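MccB protein (Escherichia coli, PDB 6OM4) is a microcin C7 biosynthetic enzyme of the E1-like family that probably uses ATP to attach a nucleotide to the precursor peptide MccA. Local coordinates at residues Leu113-Gly124 against Ser137-Asp146; Asn224-Ile235 against Pro248-Glu259. All coordinates share one frame; numbering follows the deposited sequence.

Interaction 1: residues Leu113-Gly124 against Ser137-Asp146. With ND7 (5'-O-[(S)-amino(hydroxy)phosphoryl]adenosine), chain M.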
loop_
_atom_site.group_PDB
_atom_site.type_symbol
_atom_site.label_atom_id
_atom_site.label_comp_id
_atom_site.label_asym_id
_atom_site.label_seq_id
_atom_site.Cartn_x
_atom_site.Cartn_y
_atom_site.Cartn_z
ATOM N N LEU A 113 -2.135 7.884 -11.034
ATOM C CA LEU A 113 -3.093 6.866 -10.600
ATOM C C LEU A 113 -4.152 6.679 -11.684
ATOM O O LEU A 113 -4.492 5.556 -11.999
ATOM C CB LEU A 113 -3.746 7.260 -9.274
ATOM C CG LEU A 113 -2.784 7.401 -8.089
ATOM C CD1 LEU A 113 -3.532 7.972 -6.890
ATOM C CD2 LEU A 113 -2.077 6.118 -7.702
ATOM N N LYS A 114 -4.649 7.790 -12.225
ATOM C CA LYS A 114 -5.678 7.752 -13.269
ATOM C C LYS A 114 -5.208 6.925 -14.475
ATOM O O LYS A 114 -6.032 6.277 -15.112
ATOM C CB LYS A 114 -6.049 9.171 -13.694
ATOM C CG LYS A 114 -7.224 9.226 -14.655
ATOM C CD LYS A 114 -7.603 10.624 -15.094
ATOM C CE LYS A 114 -9.039 10.710 -15.585
ATOM N NZ LYS A 114 -9.245 11.859 -16.506
ATOM N N ASN A 115 -3.923 7.001 -14.821
ATOM C CA ASN A 115 -3.390 6.378 -16.051
ATOM C C ASN A 115 -2.983 4.916 -15.815
ATOM O O ASN A 115 -2.597 4.220 -16.755
ATOM C CB ASN A 115 -2.185 7.153 -16.596
ATOM C CG ASN A 115 -2.567 8.459 -17.263
ATOM O OD1 ASN A 115 -3.750 8.761 -17.430
ATOM N ND2 ASN A 115 -1.572 9.252 -17.627
ATOM N N ALA A 116 -3.062 4.444 -14.565
ATOM C CA ALA A 116 -2.609 3.121 -14.154
ATOM C C ALA A 116 -3.679 2.042 -14.364
ATOM O O ALA A 116 -4.886 2.306 -14.341
ATOM C CB ALA A 116 -2.245 3.150 -12.698
ATOM N N LYS A 117 -3.182 0.818 -14.545
ATOM C CA LYS A 117 -3.965 -0.401 -14.609
ATOM C C LYS A 117 -3.452 -1.369 -13.554
ATOM O O LYS A 117 -2.237 -1.688 -13.484
ATOM C CB LYS A 117 -3.855 -0.962 -16.030
ATOM C CG LYS A 117 -4.581 -2.267 -16.314
ATOM C CD LYS A 117 -4.208 -2.834 -17.706
ATOM C CE LYS A 117 -5.374 -3.580 -18.312
ATOM N NZ LYS A 117 -4.978 -4.395 -19.484
ATOM N N VAL A 118 -4.372 -1.877 -12.718
ATOM C CA VAL A 118 -4.002 -2.823 -11.710
ATOM C C VAL A 118 -4.842 -4.103 -11.877
ATOM O O VAL A 118 -6.051 -4.015 -12.064
ATOM C CB VAL A 118 -4.182 -2.227 -10.293
ATOM C CG1 VAL A 118 -3.922 -3.254 -9.218
ATOM C CG2 VAL A 118 -3.306 -0.973 -10.104
ATOM N N VAL A 119 -4.199 -5.266 -11.700
ATOM C CA VAL A 119 -4.834 -6.582 -11.670
ATOM C C VAL A 119 -4.987 -6.995 -10.212
ATOM O O VAL A 119 -4.045 -6.937 -9.443
ATOM C CB VAL A 119 -4.000 -7.629 -12.437
ATOM C CG1 VAL A 119 -4.472 -9.039 -12.156
ATOM C CG2 VAL A 119 -3.996 -7.350 -13.912
ATOM N N ILE A 120 -6.205 -7.374 -9.840
ATOM C CA ILE A 120 -6.465 -8.023 -8.557
ATOM C C ILE A 120 -6.642 -9.528 -8.835
ATOM O O ILE A 120 -7.714 -9.974 -9.325
ATOM C CB ILE A 120 -7.720 -7.428 -7.891
ATOM C CG1 ILE A 120 -7.691 -5.897 -7.880
ATOM C CG2 ILE A 120 -7.920 -8.006 -6.501
ATOM C CD1 ILE A 120 -6.732 -5.309 -6.889
ATOM N N LEU A 121 -5.616 -10.302 -8.495
ATOM C CA LEU A 121 -5.641 -11.750 -8.698
ATOM C C LEU A 121 -6.080 -12.377 -7.372
ATOM O O LEU A 121 -5.271 -12.531 -6.440
ATOM C CB LEU A 121 -4.268 -12.232 -9.180
ATOM C CG LEU A 121 -4.144 -13.742 -9.402
ATOM C CD1 LEU A 121 -5.257 -14.287 -10.282
ATOM C CD2 LEU A 121 -2.782 -14.088 -9.988
ATOM N N GLY A 122 -7.384 -12.667 -7.291
ATOM C CA GLY A 122 -8.010 -13.136 -6.080
ATOM C C GLY A 122 -8.840 -12.041 -5.464
ATOM O O GLY A 122 -8.292 -11.029 -5.024
ATOM N N CYS A 123 -10.142 -12.320 -5.353
ATOM C CA CYS A 123 -11.208 -11.384 -4.953
ATOM C C CYS A 123 -11.880 -11.824 -3.647
ATOM O O CYS A 123 -13.070 -11.629 -3.449
ATOM C CB CYS A 123 -12.250 -11.289 -6.059
ATOM S SG CYS A 123 -11.657 -10.382 -7.517
ATOM N N GLY A 124 -11.080 -12.319 -2.715
ATOM C CA GLY A 124 -11.527 -12.668 -1.393
ATOM C C GLY A 124 -11.225 -11.570 -0.390
ATOM O O GLY A 124 -11.401 -10.367 -0.688
ATOM N N SER A 137 -9.327 5.726 -4.447
ATOM C CA SER A 137 -8.160 6.589 -4.629
ATOM C C SER A 137 -7.973 6.969 -6.096
ATOM O O SER A 137 -7.094 7.758 -6.413
ATOM C CB SER A 137 -6.907 5.998 -4.019
ATOM O OG SER A 137 -6.987 6.140 -2.605
ATOM N N GLY A 138 -8.790 6.409 -6.995
ATOM C CA GLY A 138 -8.759 6.860 -8.407
ATOM C C GLY A 138 -7.798 6.116 -9.325
ATOM O O GLY A 138 -7.471 6.631 -10.430
ATOM N N ILE A 139 -7.392 4.887 -8.979
ATOM C CA ILE A 139 -6.740 4.006 -9.947
ATOM C C ILE A 139 -7.713 3.811 -11.133
ATOM O O ILE A 139 -8.885 3.421 -10.973
ATOM C CB ILE A 139 -6.336 2.645 -9.335
ATOM C CG1 ILE A 139 -5.176 2.771 -8.347
ATOM C CG2 ILE A 139 -6.003 1.651 -10.448
ATOM C CD1 ILE A 139 -3.839 2.976 -9.029
ATOM N N GLY A 140 -7.232 4.094 -12.347
ATOM C CA GLY A 140 -8.116 4.297 -13.490
ATOM C C GLY A 140 -8.755 3.008 -14.005
ATOM O O GLY A 140 -9.853 3.061 -14.560
ATOM N N GLU A 141 -8.025 1.890 -13.927
ATOM C CA GLU A 141 -8.460 0.611 -14.473
ATOM C C GLU A 141 -8.105 -0.527 -13.529
ATOM O O GLU A 141 -6.960 -0.716 -13.206
ATOM C CB GLU A 141 -7.859 0.327 -15.847
ATOM C CG GLU A 141 -8.632 -0.745 -16.585
ATOM C CD GLU A 141 -8.162 -1.057 -17.998
ATOM O OE1 GLU A 141 -7.361 -0.250 -18.560
ATOM O OE2 GLU A 141 -8.598 -2.105 -18.530
ATOM N N ILE A 142 -9.139 -1.272 -13.118
ATOM C CA ILE A 142 -9.013 -2.384 -12.230
ATOM C C ILE A 142 -9.574 -3.647 -12.916
ATOM O O ILE A 142 -10.712 -3.660 -13.433
ATOM C CB ILE A 142 -9.720 -2.107 -10.888
ATOM C CG1 ILE A 142 -9.175 -0.845 -10.208
ATOM C CG2 ILE A 142 -9.628 -3.336 -10.010
ATOM C CD1 ILE A 142 -9.833 -0.545 -8.864
ATOM N N ILE A 143 -8.758 -4.713 -12.929
ATOM C CA ILE A 143 -9.130 -6.009 -13.527
ATOM C C ILE A 143 -9.250 -7.009 -12.388
ATOM O O ILE A 143 -8.286 -7.215 -11.665
ATOM C CB ILE A 143 -8.096 -6.514 -14.545
ATOM C CG1 ILE A 143 -7.622 -5.422 -15.498
ATOM C CG2 ILE A 143 -8.637 -7.749 -15.269
ATOM C CD1 ILE A 143 -8.687 -4.764 -16.267
ATOM N N LEU A 144 -10.448 -7.563 -12.216
ATOM C CA LEU A 144 -10.742 -8.500 -11.163
ATOM C C LEU A 144 -10.727 -9.934 -11.703
ATOM O O LEU A 144 -11.456 -10.268 -12.644
ATOM C CB LEU A 144 -12.123 -8.177 -10.588
ATOM C CG LEU A 144 -12.342 -6.739 -10.170
ATOM C CD1 LEU A 144 -13.813 -6.507 -9.945
ATOM C CD2 LEU A 144 -11.520 -6.414 -8.931
ATOM N N ILE A 145 -9.949 -10.792 -11.048
ATOM C CA ILE A 145 -9.799 -12.207 -11.444
ATOM C C ILE A 145 -10.139 -13.120 -10.269
ATOM O O ILE A 145 -9.486 -13.103 -9.213
ATOM C CB ILE A 145 -8.368 -12.468 -11.949
ATOM C CG1 ILE A 145 -7.953 -11.347 -12.911
ATOM C CG2 ILE A 145 -8.238 -13.861 -12.572
ATOM C CD1 ILE A 145 -6.583 -11.564 -13.570
ATOM N N ASP A 146 -11.128 -13.976 -10.504
ATOM C CA ASP A 146 -11.528 -14.999 -9.547
ATOM C C ASP A 146 -12.501 -15.906 -10.286
ATOM O O ASP A 146 -13.037 -15.511 -11.323
ATOM C CB ASP A 146 -12.176 -14.390 -8.292
ATOM C CG ASP A 146 -11.975 -15.200 -7.009
ATOM O OD1 ASP A 146 -12.258 -16.436 -7.006
ATOM O OD2 ASP A 146 -11.480 -14.610 -6.019
HETATM O O1A ND7 M . -9.519 -17.102 0.832
HETATM P PA ND7 M . -9.268 -15.625 0.729
HETATM O O2A ND7 M . -10.125 -14.699 1.580
HETATM N N3A ND7 M . -7.637 -15.455 1.174
HETATM O "O5'" ND7 M . -9.395 -15.069 -0.751
HETATM C "C5'" ND7 M . -8.630 -15.784 -1.769
HETATM C "C4'" ND7 M . -9.360 -15.485 -3.104
HETATM C "C3'" ND7 M . -10.688 -16.313 -3.142
HETATM O "O3'" ND7 M . -11.778 -15.551 -3.491
HETATM C "C2'" ND7 M . -10.277 -17.499 -4.115
HETATM O "O2'" ND7 M . -11.435 -17.911 -4.939
HETATM C "C1'" ND7 M . -9.343 -16.983 -4.925
HETATM O "O4'" ND7 M . -8.558 -15.870 -4.047
HETATM N N9 ND7 M . -8.315 -17.867 -5.395
HETATM C C4 ND7 M . -7.924 -18.019 -6.691
HETATM C C5 ND7 M . -6.921 -18.922 -6.707
HETATM N N7 ND7 M . -6.683 -19.316 -5.434
HETATM C C8 ND7 M . -7.521 -18.658 -4.658
HETATM N N3 ND7 M . -8.372 -17.450 -7.829
HETATM C C2 ND7 M . -7.814 -17.769 -8.958
HETATM N N1 ND7 M . -6.830 -18.674 -9.008
HETATM C C6 ND7 M . -6.366 -19.243 -7.927
HETATM N N6 ND7 M . -5.298 -20.223 -8.010
#

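Interaction 2: residues Asn224-Ile235 against Pro248-Glu259. With ZN (zinc ion), chain E.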
loop_
_atom_site.group_PDB
_atom_site.type_symbol
_atom_site.label_atom_id
_atom_site.label_comp_id
_atom_site.label_asym_id
_atom_site.label_seq_id
_atom_site.Cartn_x
_atom_site.Cartn_y
_atom_site.Cartn_z
ATOM N N ASN A 224 5.655 -15.621 -9.078
ATOM C CA ASN A 224 6.950 -15.037 -8.972
ATOM C C ASN A 224 7.741 -15.349 -10.252
ATOM O O ASN A 224 8.274 -14.445 -10.893
ATOM C CB ASN A 224 7.646 -15.537 -7.716
ATOM C CG ASN A 224 9.057 -15.004 -7.576
ATOM O OD1 ASN A 224 10.055 -15.716 -7.796
ATOM N ND2 ASN A 224 9.139 -13.736 -7.280
ATOM N N LYS A 225 7.824 -16.637 -10.614
ATOM C CA LYS A 225 8.617 -17.054 -11.790
ATOM C C LYS A 225 8.060 -16.394 -13.054
ATOM O O LYS A 225 8.840 -15.808 -13.843
ATOM C CB LYS A 225 8.676 -18.587 -11.883
ATOM C CG LYS A 225 9.096 -19.144 -13.243
ATOM C CD LYS A 225 9.407 -20.640 -13.248
ATOM C CE LYS A 225 10.657 -20.985 -12.447
ATOM N NZ LYS A 225 11.257 -22.292 -12.844
ATOM N N TYR A 226 6.729 -16.432 -13.221
ATOM C CA TYR A 226 6.072 -15.856 -14.371
ATOM C C TYR A 226 6.377 -14.367 -14.467
ATOM O O TYR A 226 6.677 -13.876 -15.566
ATOM C CB TYR A 226 4.557 -16.062 -14.357
ATOM C CG TYR A 226 3.846 -15.470 -15.547
ATOM C CD1 TYR A 226 3.428 -14.162 -15.550
ATOM C CD2 TYR A 226 3.660 -16.204 -16.708
ATOM C CE1 TYR A 226 2.807 -13.591 -16.646
ATOM C CE2 TYR A 226 3.009 -15.660 -17.804
ATOM C CZ TYR A 226 2.642 -14.333 -17.802
ATOM O OH TYR A 226 1.984 -13.810 -18.886
ATOM N N CYS A 227 6.312 -13.646 -13.323
ATOM C CA CYS A 227 6.462 -12.178 -13.328
ATOM C C CYS A 227 7.915 -11.781 -13.592
ATOM O O CYS A 227 8.156 -10.809 -14.291
ATOM C CB CYS A 227 5.970 -11.546 -12.028
ATOM S SG CYS A 227 4.157 -11.460 -12.014
ATOM N N VAL A 228 8.852 -12.564 -13.090
ATOM C CA VAL A 228 10.267 -12.344 -13.441
ATOM C C VAL A 228 10.424 -12.499 -14.961
ATOM O O VAL A 228 11.090 -11.665 -15.625
ATOM C CB VAL A 228 11.183 -13.317 -12.673
ATOM C CG1 VAL A 228 12.590 -13.276 -13.219
ATOM C CG2 VAL A 228 11.218 -13.037 -11.175
ATOM N N ARG A 229 9.884 -13.593 -15.509
ATOM C CA ARG A 229 10.053 -13.869 -16.958
ATOM C C ARG A 229 9.330 -12.809 -17.801
ATOM O O ARG A 229 9.787 -12.437 -18.894
ATOM C CB ARG A 229 9.548 -15.270 -17.325
ATOM C CG ARG A 229 10.399 -16.413 -16.776
ATOM C CD ARG A 229 9.891 -17.838 -17.035
ATOM N NE ARG A 229 10.908 -18.842 -16.663
ATOM C CZ ARG A 229 10.973 -20.106 -17.117
ATOM N NH1 ARG A 229 10.037 -20.584 -17.920
ATOM N NH2 ARG A 229 11.983 -20.889 -16.763
ATOM N N ALA A 230 8.175 -12.342 -17.323
ATOM C CA ALA A 230 7.322 -11.383 -18.092
ATOM C C ALA A 230 7.633 -9.896 -17.818
ATOM O O ALA A 230 6.949 -9.048 -18.376
ATOM C CB ALA A 230 5.878 -11.642 -17.755
ATOM N N ASN A 231 8.586 -9.563 -16.938
ATOM C CA ASN A 231 8.898 -8.165 -16.601
ATOM C C ASN A 231 7.678 -7.470 -15.976
ATOM O O ASN A 231 7.387 -6.345 -16.291
ATOM C CB ASN A 231 9.396 -7.356 -17.812
ATOM C CG ASN A 231 10.900 -7.258 -17.803
ATOM O OD1 ASN A 231 11.573 -8.198 -18.228
ATOM N ND2 ASN A 231 11.422 -6.172 -17.240
ATOM N N GLN A 232 6.957 -8.185 -15.106
ATOM C CA GLN A 232 5.671 -7.739 -14.529
ATOM C C GLN A 232 5.846 -7.472 -13.036
ATOM O O GLN A 232 6.106 -8.382 -12.260
ATOM C CB GLN A 232 4.630 -8.812 -14.760
ATOM C CG GLN A 232 3.299 -8.537 -14.070
ATOM C CD GLN A 232 2.689 -7.232 -14.493
ATOM O OE1 GLN A 232 2.603 -6.283 -13.709
ATOM N NE2 GLN A 232 2.270 -7.182 -15.747
ATOM N N PRO A 233 5.730 -6.226 -12.564
ATOM C CA PRO A 233 5.746 -5.975 -11.120
ATOM C C PRO A 233 4.552 -6.648 -10.413
ATOM O O PRO A 233 3.472 -6.713 -10.962
ATOM C CB PRO A 233 5.728 -4.442 -10.970
ATOM C CG PRO A 233 6.053 -3.908 -12.380
ATOM C CD PRO A 233 5.636 -4.988 -13.363
ATOM N N TYR A 234 4.766 -7.087 -9.171
ATOM C CA TYR A 234 3.660 -7.611 -8.362
ATOM C C TYR A 234 3.905 -7.308 -6.884
ATOM O O TYR A 234 5.022 -7.048 -6.465
ATOM C CB TYR A 234 3.439 -9.111 -8.597
ATOM C CG TYR A 234 4.454 -10.006 -7.947
ATOM C CD1 TYR A 234 4.317 -10.377 -6.612
ATOM C CD2 TYR A 234 5.551 -10.509 -8.634
ATOM C CE1 TYR A 234 5.225 -11.215 -5.994
ATOM C CE2 TYR A 234 6.476 -11.341 -8.016
ATOM C CZ TYR A 234 6.323 -11.697 -6.681
ATOM O OH TYR A 234 7.191 -12.476 -5.956
ATOM N N ILE A 235 2.831 -7.379 -6.101
ATOM C CA ILE A 235 2.934 -7.365 -4.681
ATOM C C ILE A 235 2.057 -8.485 -4.106
ATOM O O ILE A 235 0.967 -8.712 -4.595
ATOM C CB ILE A 235 2.566 -5.986 -4.117
ATOM C CG1 ILE A 235 2.830 -5.976 -2.609
ATOM C CG2 ILE A 235 1.145 -5.561 -4.507
ATOM C CD1 ILE A 235 2.710 -4.621 -1.960
ATOM N N PRO A 248 6.605 -9.511 -0.684
ATOM C CA PRO A 248 7.402 -8.442 -1.279
ATOM C C PRO A 248 6.680 -7.702 -2.419
ATOM O O PRO A 248 5.712 -8.204 -2.991
ATOM C CB PRO A 248 8.577 -9.254 -1.816
ATOM C CG PRO A 248 7.923 -10.520 -2.302
ATOM C CD PRO A 248 6.928 -10.838 -1.218
ATOM N N LEU A 249 7.161 -6.487 -2.688
ATOM C CA LEU A 249 6.815 -5.739 -3.885
ATOM C C LEU A 249 7.970 -5.964 -4.869
ATOM O O LEU A 249 9.061 -5.477 -4.632
ATOM C CB LEU A 249 6.596 -4.265 -3.526
ATOM C CG LEU A 249 6.529 -3.229 -4.640
ATOM C CD1 LEU A 249 5.930 -3.724 -5.921
ATOM C CD2 LEU A 249 5.807 -1.964 -4.191
ATOM N N TYR A 250 7.720 -6.821 -5.862
ATOM C CA TYR A 250 8.711 -7.235 -6.849
ATOM C C TYR A 250 8.695 -6.217 -7.983
ATOM O O TYR A 250 7.658 -6.019 -8.629
ATOM C CB TYR A 250 8.401 -8.621 -7.423
ATOM C CG TYR A 250 9.254 -8.932 -8.629
ATOM C CD1 TYR A 250 10.627 -9.034 -8.481
ATOM C CD2 TYR A 250 8.723 -8.982 -9.908
ATOM C CE1 TYR A 250 11.447 -9.238 -9.577
ATOM C CE2 TYR A 250 9.523 -9.252 -11.010
ATOM C CZ TYR A 250 10.898 -9.333 -10.843
ATOM O OH TYR A 250 11.720 -9.549 -11.922
ATOM N N VAL A 251 9.865 -5.618 -8.245
ATOM C CA VAL A 251 10.033 -4.689 -9.375
ATOM C C VAL A 251 11.149 -5.228 -10.253
ATOM O O VAL A 251 12.272 -5.320 -9.766
ATOM C CB VAL A 251 10.336 -3.268 -8.893
ATOM C CG1 VAL A 251 10.357 -2.324 -10.090
ATOM C CG2 VAL A 251 9.327 -2.808 -7.860
ATOM N N PRO A 252 10.880 -5.583 -11.530
ATOM C CA PRO A 252 11.892 -6.140 -12.435
ATOM C C PRO A 252 13.215 -5.372 -12.427
ATOM O O PRO A 252 13.225 -4.141 -12.580
ATOM C CB PRO A 252 11.227 -5.989 -13.796
ATOM C CG PRO A 252 9.786 -6.285 -13.485
ATOM C CD PRO A 252 9.552 -5.556 -12.183
ATOM N N GLY A 253 14.296 -6.108 -12.164
ATOM C CA GLY A 253 15.651 -5.596 -12.246
ATOM C C GLY A 253 16.068 -4.717 -11.092
ATOM O O GLY A 253 17.171 -4.215 -11.107
ATOM N N LYS A 254 15.226 -4.573 -10.057
ATOM C CA LYS A 254 15.398 -3.582 -8.985
ATOM C C LYS A 254 15.338 -4.249 -7.604
ATOM O O LYS A 254 16.203 -4.049 -6.764
ATOM C CB LYS A 254 14.313 -2.508 -9.119
ATOM C CG LYS A 254 14.271 -1.447 -8.032
ATOM C CD LYS A 254 13.313 -0.317 -8.375
ATOM C CE LYS A 254 12.442 0.148 -7.235
ATOM N NZ LYS A 254 13.192 1.017 -6.298
ATOM N N THR A 255 14.269 -4.996 -7.325
ATOM C CA THR A 255 14.179 -5.619 -6.045
ATOM C C THR A 255 14.454 -7.117 -6.153
ATOM O O THR A 255 14.513 -7.673 -7.250
ATOM C CB THR A 255 12.789 -5.445 -5.418
ATOM O OG1 THR A 255 11.861 -6.101 -6.274
ATOM C CG2 THR A 255 12.418 -3.998 -5.221
ATOM N N GLY A 256 14.605 -7.755 -4.985
ATOM C CA GLY A 256 14.624 -9.203 -4.924
ATOM C C GLY A 256 13.288 -9.797 -5.329
ATOM O O GLY A 256 12.255 -9.102 -5.329
ATOM N N CYS A 257 13.310 -11.085 -5.701
ATOM C CA CYS A 257 12.091 -11.832 -5.937
ATOM C C CYS A 257 11.822 -12.724 -4.711
ATOM O O CYS A 257 12.597 -12.735 -3.761
ATOM C CB CYS A 257 12.164 -12.627 -7.244
ATOM S SG CYS A 257 13.058 -14.185 -7.100
ATOM N N TYR A 258 10.688 -13.428 -4.732
ATOM C CA TYR A 258 10.259 -14.281 -3.634
ATOM C C TYR A 258 11.291 -15.364 -3.277
ATOM O O TYR A 258 11.339 -15.789 -2.123
ATOM C CB TYR A 258 8.920 -14.912 -3.995
ATOM C CG TYR A 258 8.155 -15.510 -2.831
ATOM C CD1 TYR A 258 7.427 -14.728 -1.957
ATOM C CD2 TYR A 258 8.110 -16.879 -2.666
ATOM C CE1 TYR A 258 6.693 -15.285 -0.921
ATOM C CE2 TYR A 258 7.375 -17.460 -1.639
ATOM C CZ TYR A 258 6.642 -16.656 -0.788
ATOM O OH TYR A 258 5.916 -17.264 0.209
ATOM N N GLU A 259 12.146 -15.751 -4.235
ATOM C CA GLU A 259 13.092 -16.900 -4.034
ATOM C C GLU A 259 14.543 -16.437 -3.836
ATOM O O GLU A 259 15.413 -17.247 -3.544
ATOM C CB GLU A 259 12.917 -17.870 -5.197
ATOM C CG GLU A 259 11.508 -18.428 -5.182
ATOM C CD GLU A 259 11.265 -19.815 -5.722
ATOM O OE1 GLU A 259 12.238 -20.592 -5.879
ATOM O OE2 GLU A 259 10.098 -20.080 -6.020
HETATM ZN ZN ZN E . 15.274 -13.804 -7.094
HETATM O O HOH W 1 11.646 -9.213 -14.719
#

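Interaction 1: residues Leu113-Gly124 against Ser137-Asp146
Strands 117-121 and 141-146 run parallel, their axes 4.7 Å apart at closest and 17° off alignment, and a ladder from Val-118 N to Glu-141 O through Gly-122 N to Ile-145 O zips them together. Before the strands, Leu-113 O takes the amides of Ala-116 and Gly-140 from opposite faces of its plane, tying the helix end to the approaching loop. Side chains alternate across the ladder. On one face Lys-117 and Glu-141 lie side by side and point the same way, but NZ and OE2 stay 4.4 Å apart, beyond a salt bridge, and the aliphatic CE of Lys-117 makes the nearer approach. Further along, Ile-145 divides its branches: CD1 meets Val-119 CG1 at 3.6 Å, whereas CG2, anti to the backbone N, touches Leu-121 CD1. On the other face Ile-120 CG1 touches both Ile-142 CG2 and Leu-144 CD2, Leu-144 lying alongside. At the C-terminal ends Asp-146 OD2 accepts Cys-123 N (2.7 Å) through its anti lone pair and also O3' of ND7 (2.7 Å), while OD1 takes O2' of ND7 (2.7 Å) and the amide of Asp-148. The carboxylate thus grips both ribose hydroxyls, and the turn holds it in place. Gly-122 CA (3.5 Å from ND7 O4') and Gly-124 CA (3.3 Å from ND7 O5') lie in a turn consistent with a Rossmann-type GxGxxG motif. Helix 125-136 makes the crossover of this beta-alpha-beta unit; strand 208-211 flanks strand 117-121, helix 170-181 packs on Cys-123 and Leu-144, and Ile-310 of helix 292-311 meets Leu-113 and Ile-139.

Interaction 2: residues Asn224-Ile235 against Pro248-Glu259
With chi1 at 75°, Tyr-234 has CG between its backbone N and carbonyl carbon, while Tyr-250 has CG anti to N (chi1 169°); Tyr-250 CB consequently rests over one face of the Tyr-234 ring, 3.8 Å from the centroid, in a CH-pi contact. The rings themselves meet obliquely, their planes at 36°. The two residues are an antiparallel hydrogen-bonded pair, Tyr-250 N to Tyr-234 O at 2.8 Å and Tyr-234 N to Tyr-250 O at 3.1 Å. The outer end of the Tyr-250 ring reaches the helix, where Val-228 CG2 lies 3.7 Å from CZ and a water joins Tyr-250 OH to Val-228 O. Gln-232 O lies at the ring's edge, buried without a polar partner. Pro-252 CD packs crosswise on Pro-233 CG (3.9 Å). Farther on, the side chain of Asn-224 lies against Cys-257 and Tyr-258, and Val-228 CG2 also touches Cys-257 CB. Cys-257 SG binds zinc at 2.2 Å and accepts Glu-259 N, which would be expected to stabilise the thiolate. Here the chain leaving strand 243-250 of the hairpin runs on past helix 219-230 to Cys-257 of a four-cysteine zinc site of CxxC type, completed by Cys-260, Cys-343 and Cys-346.

In the fold
Interaction 1 and interaction 2 occupy different parts of one mixed sheet in the ThiF-family domain: strand 208-211 lies between strand 117-121 of the first and strand 234-240 of the second. Their centres are 18 Å apart and their nearest atoms about 7 Å, so they do not touch directly. The side chains of Val-119 and Tyr-234 both touch Trp-209 of the intervening strand. Interaction 1 contributes Gly-122, Cys-123, Gly-124 and Asp-146 to the nucleotide pocket, with Gly-124 also beside pyrophosphate and about 7 Å from magnesium. Interaction 2 stands back from it, Cys-227 being about 13 Å from ND7, and includes one zinc ligand; its Tyr-258 packs on the bound peptide's backbone.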